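Local structure of acetyl-CoA acetyltransferase (Elizabethkingia anophelis NUHP1, 6BN2) at residues A[338-342]-A[343-347]. The protein probably catalyses the reversible condensation of two acetyl-CoA molecules to acetoacetyl-CoA and free CoA, as a thiolase-family enzyme. Numbering follows the deposited sequence.
Sequences LGLDA and AKVNV
The carboxylate of Asp-341 reaches forward to the backbone N-H of Ala-343 in an Asx turn that coincides with a type I beta turn. This turn starts the short 3-10 segment that follows helix 328-338 in the C-terminal thiolase region. The helix ends just before it in a Schellman motif, with Gly-339 as the C-prime residue at positive phi. Gly-339 is also a known calcium-binding residue of this protein, although no ion is bound to it in this chain.

The Asp-341 side chain can be followed outward. Its CB lies 3.9 Å from CD of Lys-344, and the two side chains cross at about a right angle. CG stands anti to the backbone N (chi1 -178°), which swings the carboxylate forward over the turn. Asp-341 OD2 accepts the N-H of Ala-343, 2.9 Å from Ala-343 N. The donor meets OD2 from above the carboxylate plane, 53° out of it. Asp-341 OD2 also touches the methyl CB of Ala-343 at 3.4 Å. Asp-341 OD1 lies 4.1 Å from both CB of Ala-343 and CD of Lys-344. The ammonium group turns elsewhere: the lysine chain bends at chi3, and NZ bonds to Ile-318 O.

The backbone closes the turn. Lys-344 N gives a nearly straight bond to Asp-341 O, 2.9 Å between N and O. A weak bond from Val-345 N to Ala-342 O carries the winding one residue further. Arg-192 NH2 also bonds to Ala-342 O, so this carbonyl has two donors.

Leu-340 and Val-345 form the small apolar side of the turn, and both touch Asn-335 of helix 328-338. Leu-340 also packs on Phe-321 and Phe-323 of strand 320-323. Across the turn, CD1 of Leu-340 meets CG2 of Val-345 at 4.0 Å. CG2 of Val-345 also lies 3.5 Å from Asp-341 O.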
loop_
_atom_site.group_PDB
_atom_site.type_symbol
_atom_site.label_atom_id
_atom_site.label_comp_id
_atom_site.label_asym_id
_atom_site.label_seq_id
_atom_site.Cartn_x
_atom_site.Cartn_y
_atom_site.Cartn_z
ATOM N N LEU A 338 -17.191 4.330 24.464
ATOM C CA LEU A 338 -16.082 4.063 25.371
ATOM C C LEU A 338 -16.204 4.809 26.689
ATOM O O LEU A 338 -15.416 4.546 27.603
ATOM C CB LEU A 338 -14.752 4.437 24.700
ATOM C CG LEU A 338 -14.381 3.601 23.481
ATOM C CD1 LEU A 338 -13.195 4.247 22.748
ATOM C CD2 LEU A 338 -14.057 2.176 23.909
ATOM N N GLY A 339 -17.158 5.729 26.809
ATOM C CA GLY A 339 -17.325 6.460 28.050
ATOM C C GLY A 339 -16.226 7.463 28.301
ATOM O O GLY A 339 -15.891 7.732 29.459
ATOM N N LEU A 340 -15.663 8.032 27.246
ATOM C CA LEU A 340 -14.515 8.912 27.402
ATOM C C LEU A 340 -14.935 10.314 27.807
ATOM O O LEU A 340 -15.973 10.828 27.386
ATOM C CB LEU A 340 -13.712 8.993 26.111
ATOM C CG LEU A 340 -13.219 7.656 25.550
ATOM C CD1 LEU A 340 -12.363 7.919 24.350
ATOM C CD2 LEU A 340 -12.452 6.887 26.607
ATOM N N ASP A 341 -14.097 10.928 28.631
ATOM C CA ASP A 341 -14.225 12.335 28.975
ATOM C C ASP A 341 -13.812 13.187 27.777
ATOM O O ASP A 341 -12.656 13.144 27.361
ATOM C CB ASP A 341 -13.329 12.625 30.174
ATOM C CG ASP A 341 -13.420 14.054 30.654
ATOM O OD1 ASP A 341 -12.873 14.314 31.748
ATOM O OD2 ASP A 341 -14.045 14.904 29.979
ATOM N N ALA A 342 -14.744 13.981 27.239
ATOM C CA ALA A 342 -14.421 14.781 26.061
ATOM C C ALA A 342 -13.291 15.777 26.319
ATOM O O ALA A 342 -12.634 16.213 25.370
ATOM C CB ALA A 342 -15.671 15.507 25.570
ATOM N N ALA A 343 -13.030 16.132 27.579
ATOM C CA ALA A 343 -11.929 17.030 27.902
ATOM C C ALA A 343 -10.563 16.392 27.710
ATOM O O ALA A 343 -9.554 17.106 27.787
ATOM C CB ALA A 343 -12.045 17.516 29.345
ATOM N N LYS A 344 -10.509 15.079 27.479
ATOM C CA LYS A 344 -9.268 14.349 27.259
ATOM C C LYS A 344 -9.098 13.888 25.818
ATOM O O LYS A 344 -8.083 13.248 25.506
ATOM C CB LYS A 344 -9.206 13.135 28.196
ATOM C CG LYS A 344 -9.208 13.522 29.680
ATOM C CD LYS A 344 -9.456 12.317 30.586
ATOM C CE LYS A 344 -8.538 11.148 30.260
ATOM N NZ LYS A 344 -8.459 10.176 31.395
ATOM N N VAL A 345 -10.037 14.217 24.929
ATOM C CA VAL A 345 -10.046 13.725 23.556
ATOM C C VAL A 345 -9.906 14.912 22.607
ATOM O O VAL A 345 -10.686 15.870 22.691
ATOM C CB VAL A 345 -11.334 12.930 23.238
ATOM C CG1 VAL A 345 -11.264 12.353 21.828
ATOM C CG2 VAL A 345 -11.577 11.818 24.275
ATOM N N ASN A 346 -8.928 14.827 21.690
ATOM C CA ASN A 346 -8.689 15.839 20.648
ATOM C C ASN A 346 -8.595 17.235 21.251
ATOM O O ASN A 346 -9.305 18.160 20.842
ATOM C CB ASN A 346 -9.777 15.801 19.565
ATOM C CG ASN A 346 -9.842 14.472 18.848
ATOM O OD1 ASN A 346 -8.998 13.609 19.049
ATOM N ND2 ASN A 346 -10.854 14.305 17.997
ATOM N N VAL A 347 -7.723 17.382 22.256
ATOM C CA VAL A 347 -7.740 18.597 23.076
ATOM C C VAL A 347 -7.215 19.826 22.339
ATOM O O VAL A 347 -7.516 20.958 22.760
ATOM C CB VAL A 347 -6.977 18.380 24.397
ATOM C CG1 VAL A 347 -7.601 17.210 25.185
ATOM C CG2 VAL A 347 -5.508 18.174 24.171
#